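Local coordinates for putative signal recognition particle protein (Chaetomium thermophilum, PDB 5CK5) that binds GTP and GDP with magnesium and probably serves as the beta subunit of the signal recognition particle receptor at the endoplasmic reticulum membrane, at residues V22-P27 with F111-T116. Sequence-based numbering, arbitrary orientation.
Sequences VLLIGP and FLLIDT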
ATOM      1  N   VAL A  22       0.013  -9.082  -4.154  1.00 44.59           N
ATOM      2  CA  VAL A  22      -0.024  -7.945  -3.260  1.00 43.52           C
ATOM      3  C   VAL A  22       0.494  -6.739  -3.989  1.00 42.90           C
ATOM      4  O   VAL A  22       1.607  -6.755  -4.491  1.00 45.43           O
ATOM      5  CB  VAL A  22       0.820  -8.175  -2.005  1.00 43.51           C
ATOM      6  CG1 VAL A  22       0.751  -6.972  -1.116  1.00 46.72           C
ATOM      7  CG2 VAL A  22       0.336  -9.395  -1.269  1.00 39.02           C
ATOM      8  N   LEU A  23      -0.325  -5.699  -4.062  1.00 42.25           N
ATOM      9  CA  LEU A  23       0.079  -4.481  -4.733  1.00 39.39           C
ATOM     10  C   LEU A  23       1.041  -3.676  -3.878  1.00 36.92           C
ATOM     11  O   LEU A  23       0.735  -3.274  -2.755  1.00 42.19           O
ATOM     12  CB  LEU A  23      -1.123  -3.629  -5.110  1.00 37.67           C
ATOM     13  CG  LEU A  23      -0.820  -2.797  -6.355  1.00 39.91           C
ATOM     14  CD1 LEU A  23      -0.288  -3.695  -7.456  1.00 40.08           C
ATOM     15  CD2 LEU A  23      -2.044  -2.019  -6.830  1.00 40.23           C
ATOM     16  N   LEU A  24       2.228  -3.496  -4.423  1.00 31.36           N
ATOM     17  CA  LEU A  24       3.270  -2.736  -3.798  1.00 33.10           C
ATOM     18  C   LEU A  24       3.245  -1.369  -4.450  1.00 38.93           C
ATOM     19  O   LEU A  24       3.595  -1.212  -5.620  1.00 36.54           O
ATOM     20  CB  LEU A  24       4.616  -3.428  -3.991  1.00 34.17           C
ATOM     21  CG  LEU A  24       5.875  -2.635  -3.705  1.00 31.92           C
ATOM     22  CD1 LEU A  24       5.873  -2.251  -2.250  1.00 35.47           C
ATOM     23  CD2 LEU A  24       7.088  -3.459  -4.066  1.00 28.42           C
ATOM     24  N   ILE A  25       2.823  -0.373  -3.692  1.00 34.72           N
ATOM     25  CA  ILE A  25       2.689   0.955  -4.236  1.00 27.58           C
ATOM     26  C   ILE A  25       3.397   1.938  -3.330  1.00 29.16           C
ATOM     27  O   ILE A  25       3.612   1.674  -2.163  1.00 33.86           O
ATOM     28  CB  ILE A  25       1.201   1.323  -4.389  1.00 28.01           C
ATOM     29  CG1 ILE A  25       0.505   1.308  -3.042  1.00 28.45           C
ATOM     30  CG2 ILE A  25       0.513   0.289  -5.171  1.00 28.84           C
ATOM     31  CD1 ILE A  25      -0.979   1.399  -3.134  1.00 33.14           C
ATOM     32  N   GLY A  26       3.779   3.074  -3.879  1.00 31.00           N
ATOM     33  CA  GLY A  26       4.439   4.101  -3.108  1.00 31.31           C
ATOM     34  C   GLY A  26       5.148   5.033  -4.062  1.00 31.22           C
ATOM     35  O   GLY A  26       5.278   4.720  -5.229  1.00 28.27           O
ATOM     36  N   PRO A  27       5.653   6.155  -3.550  1.00 39.77           N
ATOM     37  CA  PRO A  27       6.310   7.218  -4.324  1.00 46.93           C
ATOM     38  C   PRO A  27       7.643   6.794  -4.923  1.00 53.07           C
ATOM     39  O   PRO A  27       8.159   5.746  -4.554  1.00 58.39           O
ATOM     40  CB  PRO A  27       6.520   8.319  -3.282  1.00 45.09           C
ATOM     41  CG  PRO A  27       6.629   7.569  -1.976  1.00 41.54           C
ATOM     42  CD  PRO A  27       5.642   6.448  -2.103  1.00 41.27           C
ATOM     43  N   PHE A 111       2.667 -16.216  -2.717  1.00 69.36           N
ATOM     44  CA  PHE A 111       1.997 -15.066  -3.327  1.00 61.30           C
ATOM     45  C   PHE A 111       2.978 -14.247  -4.160  1.00 51.73           C
ATOM     46  O   PHE A 111       4.186 -14.402  -4.040  1.00 47.70           O
ATOM     47  CB  PHE A 111       1.332 -14.173  -2.272  1.00 59.05           C
ATOM     48  CG  PHE A 111       2.288 -13.324  -1.484  1.00 55.76           C
ATOM     49  CD1 PHE A 111       2.843 -13.781  -0.313  1.00 58.25           C
ATOM     50  CD2 PHE A 111       2.602 -12.044  -1.905  1.00 54.15           C
ATOM     51  CE1 PHE A 111       3.710 -12.989   0.409  1.00 58.91           C
ATOM     52  CE2 PHE A 111       3.468 -11.251  -1.191  1.00 51.13           C
ATOM     53  CZ  PHE A 111       4.022 -11.721  -0.035  1.00 54.24           C
ATOM     54  N   LEU A 112       2.444 -13.340  -4.969  1.00 50.21           N
ATOM     55  CA  LEU A 112       3.265 -12.503  -5.838  1.00 49.23           C
ATOM     56  C   LEU A 112       3.339 -11.078  -5.335  1.00 50.14           C
ATOM     57  O   LEU A 112       2.351 -10.534  -4.872  1.00 59.01           O
ATOM     58  CB  LEU A 112       2.706 -12.475  -7.262  1.00 46.25           C
ATOM     59  CG  LEU A 112       2.724 -13.712  -8.159  1.00 46.06           C
ATOM     60  CD1 LEU A 112       1.775 -13.484  -9.306  1.00 44.53           C
ATOM     61  CD2 LEU A 112       4.111 -14.022  -8.676  1.00 45.93           C
ATOM     62  N   LEU A 113       4.505 -10.465  -5.450  1.00 45.22           N
ATOM     63  CA  LEU A 113       4.651  -9.067  -5.093  1.00 45.51           C
ATOM     64  C   LEU A 113       4.746  -8.227  -6.358  1.00 50.28           C
ATOM     65  O   LEU A 113       5.658  -8.402  -7.169  1.00 48.49           O
ATOM     66  CB  LEU A 113       5.884  -8.852  -4.237  1.00 43.56           C
ATOM     67  CG  LEU A 113       5.891  -7.495  -3.565  1.00 36.64           C
ATOM     68  CD1 LEU A 113       4.783  -7.473  -2.552  1.00 33.31           C
ATOM     69  CD2 LEU A 113       7.233  -7.249  -2.937  1.00 41.71           C
ATOM     70  N   ILE A 114       3.786  -7.332  -6.537  1.00 50.22           N
ATOM     71  CA  ILE A 114       3.686  -6.563  -7.772  1.00 44.95           C
ATOM     72  C   ILE A 114       4.080  -5.099  -7.632  1.00 42.78           C
ATOM     73  O   ILE A 114       3.468  -4.322  -6.896  1.00 45.60           O
ATOM     74  CB  ILE A 114       2.272  -6.680  -8.371  1.00 45.42           C
ATOM     75  CG1 ILE A 114       2.138  -8.059  -9.009  1.00 53.59           C
ATOM     76  CG2 ILE A 114       2.061  -5.697  -9.496  1.00 44.99           C
ATOM     77  CD1 ILE A 114       0.775  -8.358  -9.545  1.00 64.67           C
ATOM     78  N   ASP A 115       5.134  -4.769  -8.366  1.00 42.57           N
ATOM     79  CA  ASP A 115       5.762  -3.457  -8.403  1.00 43.09           C
ATOM     80  C   ASP A 115       5.048  -2.444  -9.287  1.00 43.89           C
ATOM     81  O   ASP A 115       4.460  -2.793 -10.297  1.00 48.04           O
ATOM     82  CB  ASP A 115       7.207  -3.627  -8.872  1.00 40.79           C
ATOM     83  CG  ASP A 115       8.071  -2.442  -8.559  1.00 38.84           C
ATOM     84  OD1 ASP A 115       7.555  -1.431  -8.058  1.00 31.39           O
ATOM     85  OD2 ASP A 115       9.283  -2.528  -8.815  1.00 43.47           O
ATOM     86  N   THR A 116       5.118  -1.182  -8.894  1.00 44.33           N
ATOM     87  CA  THR A 116       4.488  -0.115  -9.639  1.00 48.89           C
ATOM     88  C   THR A 116       5.529   0.984  -9.971  1.00 50.47           C
ATOM     89  O   THR A 116       6.651   0.949  -9.477  1.00 53.73           O
ATOM     90  CB  THR A 116       3.290   0.443  -8.842  1.00 48.88           C
ATOM     91  OG1 THR A 116       3.746   1.087  -7.652  1.00 52.39           O
ATOM     92  CG2 THR A 116       2.328  -0.685  -8.471  1.00 41.92           C
TER
HETATM   93  O   HOH W   1       2.956   3.476  -7.330  1.00 31.45           O
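Phe111 meets Val22 along the CD2-CE2 side of its ring: Val22 CG2, the methyl on the backbone-N side of its residue (CG1, with chi1 180°, is anti to that N), comes in obliquely, 3.5 Å from Phe111 CD2. The ring also meets Phe39 of helix 32-41. Leu112 adds its carbonyl O, which receives Val22 N at 2.8 Å, almost head-on at a C=O...N angle of 172°. Leu113 is bridged to Val22 in parallel fashion, and its two methyls divide the work: CD1 packs against Val22 CB, while CD2 reaches Leu24 CD2 at 4.0 Å; Leu113 also touches Phe39. Ile114 is held twice by strand 22-25, its N donating to Val22 O (3.0 Å) and its O accepting Leu24 N (2.9 Å), whereas its CG2 packs on Leu23 CD1 at 3.7 Å across the other face of the sheet. Asp115 turns away from strand 22-25, the nearest atom of its side chain about 4 Å from the magnesium ion, and near Thr33. At Thr116, chi1 of 66° sets OG1 between N and the carbonyl carbon, 3.1 Å from Leu24 O, a possible hydrogen bond that the proton's other potential acceptor leaves unsettled; CG2 touches Ile25 CG2. With a valine in its place, a methyl replaces OG1 and Leu24 O would probably lose its hydroxyl neighbour. Parallel backbone bonds thus bring the C-terminal ends of both strands beside the nucleotide, apolar pairs and paired amides burying the strands while Asp115 stays near magnesium, consistent with a P-loop GTPase.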